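PDB 4LPS: Hydrogenase/urease nickel incorporation protein HypB from Helicobacter pylori, which is a nickel-binding GTPase with low intrinsic activity, required for nickel insertion into [NiFe] hydrogenase and for maturation of urease. Local coordinates for residues A[45-50]-A[229-234]; A[155-160]-A[171-176]; A[165-170]-A[201-206]. All blocks are in the same frame, centred on the assembly; numbering follows the deposited sequence.

Contact 1: residues A[45-50]-A[229-234]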
loop_
_atom_site.group_PDB
_atom_site.type_symbol
_atom_site.label_atom_id
_atom_site.label_comp_id
_atom_site.label_asym_id
_atom_site.label_seq_id
_atom_site.Cartn_x
_atom_site.Cartn_y
_atom_site.Cartn_z
ATOM N N GLY A 45 10.521 -12.369 9.295
ATOM C CA GLY A 45 10.121 -11.380 10.277
ATOM C C GLY A 45 9.720 -10.059 9.648
ATOM O O GLY A 45 10.084 -8.990 10.139
ATOM N N LEU A 46 8.958 -10.134 8.561
ATOM C CA LEU A 46 8.507 -8.942 7.856
ATOM C C LEU A 46 7.033 -8.645 8.097
ATOM O O LEU A 46 6.189 -9.542 8.030
ATOM C CB LEU A 46 8.754 -9.081 6.352
ATOM C CG LEU A 46 10.180 -9.399 5.903
ATOM C CD1 LEU A 46 10.191 -9.847 4.454
ATOM C CD2 LEU A 46 11.068 -8.180 6.090
ATOM N N TYR A 47 6.731 -7.380 8.372
ATOM C CA TYR A 47 5.353 -6.910 8.373
ATOM C C TYR A 47 5.058 -6.336 6.994
ATOM O O TYR A 47 5.660 -5.345 6.583
ATOM C CB TYR A 47 5.115 -5.866 9.466
ATOM C CG TYR A 47 3.654 -5.673 9.813
ATOM C CD1 TYR A 47 2.981 -6.604 10.591
ATOM C CD2 TYR A 47 2.949 -4.565 9.362
ATOM C CE1 TYR A 47 1.649 -6.440 10.913
ATOM C CE2 TYR A 47 1.611 -4.393 9.677
ATOM C CZ TYR A 47 0.969 -5.334 10.453
ATOM O OH TYR A 47 -0.362 -5.167 10.770
ATOM N N VAL A 48 4.146 -6.975 6.272
ATOM C CA VAL A 48 3.959 -6.673 4.859
ATOM C C VAL A 48 2.724 -5.813 4.593
ATOM O O VAL A 48 1.622 -6.119 5.053
ATOM C CB VAL A 48 3.870 -7.968 4.034
ATOM C CG1 VAL A 48 3.703 -7.658 2.561
ATOM C CG2 VAL A 48 5.118 -8.799 4.260
ATOM N N LEU A 49 2.931 -4.726 3.852
ATOM C CA LEU A 49 1.859 -3.798 3.508
ATOM C C LEU A 49 1.620 -3.791 2.004
ATOM O O LEU A 49 2.568 -3.830 1.213
ATOM C CB LEU A 49 2.185 -2.381 3.996
ATOM C CG LEU A 49 2.623 -2.231 5.453
ATOM C CD1 LEU A 49 3.044 -0.802 5.747
ATOM C CD2 LEU A 49 1.500 -2.650 6.388
ATOM N N ASN A 50 0.347 -3.780 1.620
ATOM C CA ASN A 50 -0.044 -3.720 0.217
ATOM C C ASN A 50 -0.827 -2.442 -0.066
ATOM O O ASN A 50 -1.975 -2.300 0.362
ATOM C CB ASN A 50 -0.868 -4.959 -0.152
ATOM C CG ASN A 50 -1.461 -4.878 -1.543
ATOM O OD1 ASN A 50 -0.847 -4.339 -2.463
ATOM N ND2 ASN A 50 -2.663 -5.422 -1.702
ATOM N N LEU A 229 3.755 1.288 12.829
ATOM C CA LEU A 229 4.647 0.738 13.841
ATOM C C LEU A 229 3.859 -0.003 14.912
ATOM O O LEU A 229 4.275 -1.062 15.382
ATOM C CB LEU A 229 5.488 1.848 14.481
ATOM C CG LEU A 229 6.689 2.369 13.686
ATOM C CD1 LEU A 229 7.451 3.408 14.493
ATOM C CD2 LEU A 229 7.606 1.221 13.286
ATOM N N GLU A 230 2.723 0.566 15.302
ATOM C CA GLU A 230 1.887 -0.049 16.323
ATOM C C GLU A 230 1.205 -1.299 15.777
ATOM O O GLU A 230 1.017 -2.281 16.498
ATOM C CB GLU A 230 0.849 0.951 16.838
ATOM C CG GLU A 230 -0.270 0.331 17.667
ATOM C CD GLU A 230 0.223 -0.276 18.971
ATOM O OE1 GLU A 230 1.342 0.063 19.416
ATOM O OE2 GLU A 230 -0.513 -1.101 19.555
ATOM N N LYS A 231 0.840 -1.265 14.498
ATOM C CA LYS A 231 0.201 -2.413 13.865
ATOM C C LYS A 231 1.156 -3.603 13.808
ATOM O O LYS A 231 0.746 -4.741 14.043
ATOM C CB LYS A 231 -0.309 -2.043 12.472
ATOM C CG LYS A 231 -1.678 -1.371 12.520
ATOM C CD LYS A 231 -2.683 -2.307 13.182
ATOM C CE LYS A 231 -4.029 -1.642 13.387
ATOM N NZ LYS A 231 -4.045 -0.903 14.679
ATOM N N LYS A 232 2.421 -3.340 13.489
ATOM C CA LYS A 232 3.436 -4.386 13.520
ATOM C C LYS A 232 3.612 -4.912 14.936
ATOM O O LYS A 232 3.783 -6.113 15.148
ATOM C CB LYS A 232 4.778 -3.877 12.989
ATOM C CG LYS A 232 5.895 -4.904 13.131
ATOM C CD LYS A 232 7.202 -4.445 12.514
ATOM C CE LYS A 232 8.300 -5.465 12.792
ATOM N NZ LYS A 232 8.388 -6.494 11.712
ATOM N N ARG A 233 3.567 -3.996 15.899
ATOM C CA ARG A 233 3.687 -4.333 17.315
ATOM C C ARG A 233 2.605 -5.318 17.746
ATOM O O ARG A 233 2.882 -6.301 18.432
ATOM C CB ARG A 233 3.606 -3.066 18.167
ATOM C CG ARG A 233 4.420 -3.116 19.443
ATOM C CD ARG A 233 5.167 -1.808 19.651
ATOM N NE ARG A 233 4.276 -0.653 19.539
ATOM C CZ ARG A 233 4.661 0.565 19.163
ATOM N NH1 ARG A 233 3.773 1.549 19.097
ATOM N NH2 ARG A 233 5.928 0.801 18.855
ATOM N N GLU A 234 1.368 -5.026 17.357
ATOM C CA GLU A 234 0.229 -5.894 17.638
ATOM C C GLU A 234 0.260 -7.154 16.785
ATOM O O GLU A 234 -0.447 -8.122 17.069
ATOM C CB GLU A 234 -1.084 -5.151 17.383
ATOM C CG GLU A 234 -1.231 -3.834 18.127
ATOM C CD GLU A 234 -2.475 -3.071 17.704
ATOM O OE1 GLU A 234 -3.129 -3.489 16.723
ATOM O OE2 GLU A 234 -2.804 -2.056 18.355
HETATM O O HOH W 1 11.113 -7.004 11.618
#

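Contact 2: residues A[155-160]-A[171-176]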
loop_
_atom_site.group_PDB
_atom_site.type_symbol
_atom_site.label_atom_id
_atom_site.label_comp_id
_atom_site.label_asym_id
_atom_site.label_seq_id
_atom_site.Cartn_x
_atom_site.Cartn_y
_atom_site.Cartn_z
ATOM N N VAL A 155 -5.630 1.446 1.130
ATOM C CA VAL A 155 -6.092 2.106 -0.084
ATOM C C VAL A 155 -5.995 3.630 0.010
ATOM O O VAL A 155 -6.463 4.234 0.976
ATOM C CB VAL A 155 -7.549 1.716 -0.405
ATOM C CG1 VAL A 155 -8.016 2.404 -1.675
ATOM C CG2 VAL A 155 -7.673 0.204 -0.549
ATOM N N LEU A 156 -5.375 4.245 -0.994
ATOM C CA LEU A 156 -5.345 5.700 -1.091
ATOM C C LEU A 156 -6.469 6.205 -1.981
ATOM O O LEU A 156 -6.716 5.663 -3.060
ATOM C CB LEU A 156 -4.001 6.203 -1.632
ATOM C CG LEU A 156 -2.768 6.211 -0.726
ATOM C CD1 LEU A 156 -2.228 4.810 -0.465
ATOM C CD2 LEU A 156 -1.688 7.090 -1.339
ATOM N N LEU A 157 -7.171 7.223 -1.502
ATOM C CA LEU A 157 -8.097 7.979 -2.334
ATOM C C LEU A 157 -7.637 9.428 -2.327
ATOM O O LEU A 157 -7.665 10.086 -1.286
ATOM C CB LEU A 157 -9.536 7.862 -1.822
ATOM C CG LEU A 157 -10.560 8.783 -2.491
ATOM C CD1 LEU A 157 -10.611 8.532 -3.989
ATOM C CD2 LEU A 157 -11.944 8.621 -1.872
ATOM N N SER A 158 -7.204 9.926 -3.482
ATOM C CA SER A 158 -6.681 11.281 -3.542
ATOM C C SER A 158 -7.822 12.263 -3.735
ATOM O O SER A 158 -8.824 11.945 -4.380
ATOM C CB SER A 158 -5.642 11.428 -4.657
ATOM O OG SER A 158 -6.246 11.689 -5.907
ATOM N N VAL A 159 -7.680 13.438 -3.126
ATOM C CA VAL A 159 -8.703 14.476 -3.184
ATOM C C VAL A 159 -9.138 14.811 -4.619
ATOM O O VAL A 159 -10.338 14.905 -4.882
ATOM C CB VAL A 159 -8.226 15.767 -2.461
ATOM C CG1 VAL A 159 -9.052 16.971 -2.880
ATOM C CG2 VAL A 159 -8.299 15.584 -0.956
ATOM N N PRO A 160 -8.182 14.985 -5.556
ATOM C CA PRO A 160 -8.622 15.312 -6.920
ATOM C C PRO A 160 -9.477 14.243 -7.609
ATOM O O PRO A 160 -10.146 14.580 -8.587
ATOM C CB PRO A 160 -7.302 15.502 -7.677
ATOM C CG PRO A 160 -6.310 15.863 -6.628
ATOM C CD PRO A 160 -6.711 15.054 -5.439
ATOM N N THR A 171 -15.672 -2.758 -3.772
ATOM C CA THR A 171 -14.897 -3.970 -3.505
ATOM C C THR A 171 -13.463 -3.630 -3.108
ATOM O O THR A 171 -12.879 -4.286 -2.244
ATOM C CB THR A 171 -14.888 -4.921 -4.728
ATOM O OG1 THR A 171 -16.226 -5.346 -5.020
ATOM C CG2 THR A 171 -14.032 -6.149 -4.462
ATOM N N MET A 172 -12.897 -2.595 -3.718
ATOM C CA MET A 172 -11.566 -2.150 -3.321
ATOM C C MET A 172 -11.552 -1.621 -1.889
ATOM O O MET A 172 -10.684 -1.981 -1.095
ATOM C CB MET A 172 -11.040 -1.083 -4.281
ATOM C CG MET A 172 -9.699 -0.497 -3.862
ATOM S SD MET A 172 -8.330 -1.677 -3.810
ATOM C CE MET A 172 -8.022 -1.924 -5.556
ATOM N N PHE A 173 -12.506 -0.759 -1.563
ATOM C CA PHE A 173 -12.527 -0.129 -0.249
ATOM C C PHE A 173 -12.959 -1.087 0.868
ATOM O O PHE A 173 -12.636 -0.860 2.033
ATOM C CB PHE A 173 -13.423 1.110 -0.278
ATOM C CG PHE A 173 -12.802 2.279 -0.991
ATOM C CD1 PHE A 173 -11.901 3.104 -0.333
ATOM C CD2 PHE A 173 -13.091 2.539 -2.324
ATOM C CE1 PHE A 173 -11.315 4.180 -0.982
ATOM C CE2 PHE A 173 -12.508 3.612 -2.980
ATOM C CZ PHE A 173 -11.619 4.432 -2.310
ATOM N N MET A 174 -13.690 -2.144 0.520
ATOM C CA MET A 174 -14.048 -3.170 1.500
ATOM C C MET A 174 -12.866 -4.075 1.879
ATOM O O MET A 174 -12.932 -4.791 2.876
ATOM C CB MET A 174 -15.222 -4.020 0.999
ATOM C CG MET A 174 -16.588 -3.399 1.280
ATOM S SD MET A 174 -17.980 -4.400 0.714
ATOM C CE MET A 174 -17.739 -4.378 -1.061
ATOM N N CYS A 175 -11.793 -4.062 1.091
ATOM C CA CYS A 175 -10.626 -4.867 1.443
ATOM C C CYS A 175 -9.594 -4.061 2.229
ATOM O O CYS A 175 -8.567 -4.596 2.652
ATOM C CB CYS A 175 -9.982 -5.464 0.188
ATOM S SG CYS A 175 -8.841 -4.398 -0.697
ATOM N N ALA A 176 -9.873 -2.776 2.426
ATOM C CA ALA A 176 -8.955 -1.889 3.134
ATOM C C ALA A 176 -8.972 -2.124 4.643
ATOM O O ALA A 176 -10.035 -2.174 5.264
ATOM C CB ALA A 176 -9.288 -0.438 2.832
#

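Contact 3: residues A[165-170]-A[201-206]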
loop_
_atom_site.group_PDB
_atom_site.type_symbol
_atom_site.label_atom_id
_atom_site.label_comp_id
_atom_site.label_asym_id
_atom_site.label_seq_id
_atom_site.Cartn_x
_atom_site.Cartn_y
_atom_site.Cartn_z
ATOM N N LYS A 165 -15.849 8.382 -4.701
ATOM C CA LYS A 165 -15.255 7.200 -5.313
ATOM C C LYS A 165 -15.434 5.930 -4.487
ATOM O O LYS A 165 -15.338 4.823 -5.024
ATOM C CB LYS A 165 -13.772 7.445 -5.583
ATOM C CG LYS A 165 -13.524 8.451 -6.700
ATOM C CD LYS A 165 -13.989 7.884 -8.034
ATOM C CE LYS A 165 -13.800 8.885 -9.160
ATOM N NZ LYS A 165 -14.778 10.008 -9.079
ATOM N N VAL A 166 -15.688 6.084 -3.189
ATOM C CA VAL A 166 -15.748 4.929 -2.298
ATOM C C VAL A 166 -16.868 3.982 -2.727
ATOM O O VAL A 166 -16.650 2.781 -2.885
ATOM C CB VAL A 166 -15.960 5.343 -0.826
ATOM C CG1 VAL A 166 -16.239 4.124 0.041
ATOM C CG2 VAL A 166 -14.744 6.085 -0.302
ATOM N N LEU A 167 -18.066 4.526 -2.912
ATOM C CA LEU A 167 -19.203 3.717 -3.339
ATOM C C LEU A 167 -19.118 3.280 -4.804
ATOM O O LEU A 167 -19.803 2.339 -5.211
ATOM C CB LEU A 167 -20.513 4.473 -3.098
ATOM C CG LEU A 167 -20.934 4.616 -1.633
ATOM C CD1 LEU A 167 -22.425 4.916 -1.508
ATOM C CD2 LEU A 167 -20.574 3.372 -0.844
ATOM N N LYS A 168 -18.294 3.964 -5.594
ATOM C CA LYS A 168 -18.103 3.586 -6.992
ATOM C C LYS A 168 -17.176 2.389 -7.131
ATOM O O LYS A 168 -17.268 1.634 -8.100
ATOM C CB LYS A 168 -17.557 4.762 -7.800
ATOM C CG LYS A 168 -18.617 5.769 -8.218
ATOM C CD LYS A 168 -18.005 6.882 -9.052
ATOM C CE LYS A 168 -19.081 7.771 -9.648
ATOM N NZ LYS A 168 -18.492 8.945 -10.352
ATOM N N TYR A 169 -16.282 2.218 -6.162
ATOM C CA TYR A 169 -15.383 1.074 -6.174
ATOM C C TYR A 169 -15.437 0.348 -4.829
ATOM O O TYR A 169 -14.423 0.235 -4.137
ATOM C CB TYR A 169 -13.957 1.524 -6.507
ATOM C CG TYR A 169 -13.869 2.213 -7.852
ATOM C CD1 TYR A 169 -14.151 3.569 -7.981
ATOM C CD2 TYR A 169 -13.559 1.497 -9.000
ATOM C CE1 TYR A 169 -14.089 4.200 -9.207
ATOM C CE2 TYR A 169 -13.498 2.120 -10.233
ATOM C CZ TYR A 169 -13.764 3.469 -10.329
ATOM O OH TYR A 169 -13.705 4.088 -11.557
ATOM N N PRO A 170 -16.633 -0.152 -4.457
ATOM C CA PRO A 170 -16.858 -0.708 -3.120
ATOM C C PRO A 170 -15.983 -1.915 -2.789
ATOM O O PRO A 170 -15.598 -2.059 -1.628
ATOM C CB PRO A 170 -18.341 -1.102 -3.151
ATOM C CG PRO A 170 -18.645 -1.324 -4.585
ATOM C CD PRO A 170 -17.820 -0.311 -5.316
ATOM N N MET A 201 -17.573 5.078 3.857
ATOM C CA MET A 201 -16.794 4.050 4.539
ATOM C C MET A 201 -17.547 3.512 5.745
ATOM O O MET A 201 -17.378 2.351 6.122
ATOM C CB MET A 201 -15.425 4.582 4.971
ATOM C CG MET A 201 -14.410 4.701 3.849
ATOM S SD MET A 201 -14.127 3.119 3.028
ATOM C CE MET A 201 -13.510 2.121 4.382
ATOM N N GLN A 202 -18.364 4.362 6.361
ATOM C CA GLN A 202 -19.187 3.939 7.488
ATOM C C GLN A 202 -20.137 2.813 7.086
ATOM O O GLN A 202 -20.367 1.878 7.852
ATOM C CB GLN A 202 -19.987 5.122 8.039
ATOM C CG GLN A 202 -19.207 6.008 8.997
ATOM C CD GLN A 202 -18.835 5.307 10.286
ATOM O OE1 GLN A 202 -17.744 5.512 10.820
ATOM N NE2 GLN A 202 -19.741 4.482 10.799
ATOM N N LYS A 203 -20.687 2.914 5.880
ATOM C CA LYS A 203 -21.578 1.889 5.341
ATOM C C LYS A 203 -20.819 0.624 4.938
ATOM O O LYS A 203 -21.270 -0.493 5.199
ATOM C CB LYS A 203 -22.367 2.444 4.150
ATOM C CG LYS A 203 -23.194 3.688 4.489
ATOM C CD LYS A 203 -24.314 3.920 3.477
ATOM C CE LYS A 203 -23.839 4.743 2.289
ATOM N NZ LYS A 203 -23.777 6.197 2.607
ATOM N N LEU A 204 -19.671 0.808 4.295
ATOM C CA LEU A 204 -18.920 -0.303 3.717
ATOM C C LEU A 204 -18.117 -1.067 4.760
ATOM O O LEU A 204 -18.243 -2.286 4.882
ATOM C CB LEU A 204 -17.976 0.208 2.625
ATOM C CG LEU A 204 -18.358 -0.055 1.169
ATOM C CD1 LEU A 204 -19.809 0.309 0.923
ATOM C CD2 LEU A 204 -17.443 0.722 0.237
ATOM N N LYS A 205 -17.294 -0.342 5.511
ATOM C CA LYS A 205 -16.336 -0.962 6.418
ATOM C C LYS A 205 -16.003 0.002 7.554
ATOM O O LYS A 205 -14.956 0.652 7.539
ATOM C CB LYS A 205 -15.073 -1.368 5.655
ATOM C CG LYS A 205 -14.083 -2.207 6.450
ATOM C CD LYS A 205 -13.516 -3.318 5.577
ATOM C CE LYS A 205 -12.508 -4.179 6.325
ATOM N NZ LYS A 205 -11.441 -4.670 5.404
ATOM N N PRO A 206 -16.913 0.110 8.535
ATOM C CA PRO A 206 -16.809 1.090 9.622
ATOM C C PRO A 206 -15.608 0.880 10.541
ATOM O O PRO A 206 -15.213 1.830 11.220
ATOM C CB PRO A 206 -18.122 0.890 10.396
ATOM C CG PRO A 206 -18.547 -0.499 10.061
ATOM C CD PRO A 206 -18.161 -0.664 8.627
#

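Contact 1: residues A[45-50]-A[229-234]
The ring of Y47, the first residue of strand 47-52, lies against the backbone of K231 and K232 in helix 218-234, and this one aromatic residue supplies most of what the strand brings to the contact. The main apolar interaction is a CH-pi contact: K232 CA stands almost over the middle of the ring, 3.7 Å from the centroid of Y47 and 13° off the normal. CG of Y47 is anti to its backbone N (chi1 -161°), which swings the ring out to the helix. The K232 chain runs past Y47 in the opposite direction, its CB 3.8 Å from Y47 CG and its CG 3.9 Å from Y47 CB. K231 joins at the phenol end, where its CB lies 3.6 Å from Y47 OH; beyond CB the chain turns away to a weak salt bridge with E234.

Polar contacts frame this packing. Y47 OH, 3.5 Å from K231 O, is hydrogen-bonded to Y236 O just beyond the segment. The extended K232 chain carries NZ to the loop just before the strand, where one water bridges the two segments: it donates to G45 O at 2.7 Å and accepts from K232 NZ at 2.8 Å. The same ammonium group is hydrogen-bonded to D130 O, so the lysine links the helix directly to D130 O and through the water to G45 O.

G45 has positive phi and closes helix 29-43 in a Schellman motif, directly before the chain enters the sheet. Strand 47-52 is the central strand of the parallel sheet and leads to the nucleotide-binding loop, as in P-loop NTPases; helix 218-234, following the last strand, packs across the start of that strand, as part of the alpha/beta fold of this GTPase.

Contact 2: residues A[155-160]-A[171-176]
M172 meets V155 with the middle of its bent chain: SD lies 3.8 Å from V155 CG2, while M172 CG sits near both valine methyls. The backbone takes part too, since M172 O is 3.8 Å from the same CG2. F173 comes next. Its CG is anti to the carbonyl carbon (chi1 -74°), and the ring reaches back to strand 152-158 across the V155 side chain at about a right angle. V155 CG1 makes an off-centre CH-pi contact, 4.3 Å from the F173 centroid and 30° from the normal, whereas L157 CB meets the ring edge, 4.0 Å from CZ of F173. M201 and L204 of helix 194-204 also touch this ring. After the helix, A176 returns to the strand, its CB 3.8 Å from V155 CG2, so V155 is held between M172, F173 and A176.

All five touching residues are buried; the side-chain packing is apolar, and no hydrogen bond joins the segments. Backbone bonds from V155 to A178 and I180 mark the chain's entry into the neighbouring strand 178-182. Strand 152-158, helix 170-174 and strand 178-182 thus form a beta-alpha-beta crossover of the P-loop NTPase fold, with the helix packed on the sheet through this apolar core.

Contact 3: residues A[165-170]-A[201-206]
L204, V166 and L167 carry this contact, with the two methyls of L204 dividing the work. CD2 of L204 lies 3.6 Å from V166 CG1, and the two side chains lie alongside each other, running in opposing senses. CD1 of L204 meets L167 instead, 3.6 Å from its CD2, where the side chains cross obliquely. Helix 194-204 therefore presents one leucine to two successive residues of the short, weakly bonded helix 165-168. The same CD2 also touches the proline that follows, at 3.7 Å from P170 CA.

V166 points toward helix 194-204 and has a second partner there. Its CG1, anti to the backbone N (chi1 171°), reaches M201 SD at 3.8 Å, with the two side chains at about a right angle. CG1 of V166 thus packs against residues one helical turn apart, M201 and L204. F173 of helix 170-174 touches V166, M201 and L204 alike, and L157 of strand 152-158 also touches V166, which continues the packing into the interior.

L167 lies at the outer margin. While its CD2 faces L204, its CD1 lies 4.1 Å from K203 CE, so the aliphatic part of the lysine flanks the leucine at the exposed border; the K203 ammonium group has a weak, long ion pair with D200. K205, the first residue to leave the helix, sends its NZ to hydrogen bonds with the carbonyl oxygens of M174 and A176.

No hydrogen bond joins the two segments. What the contact represents is apolar helix-to-helix packing on one side of the parallel sheet, between the crossover after strand 152-158 and the helix leading to strand 210-212, within the G domain of this SIMIBI-class GTPase.

Contacts 2 and 3 are neighbours, with centres about 8 Å apart, and they touch, sharing the F173 ring and the K205 bonds. Their segments alternate along the chain, joining strand 152-158, helices 165-168 and 170-174 and helix 194-204 into one continuous block. Contact 1 encloses both in sequence, bringing strand 47-52 together with the last helix, 218-234. Its centre is about 20 Å from the centre of contact 2 and about 24 Å from that of contact 3, but strands 47-52 and 152-158 are adjacent in the parallel sheet. Contacts 1 and 2 thus pack helices on neighbouring strands of the sheet, and contact 3 adds helix-to-helix packing beside contact 2.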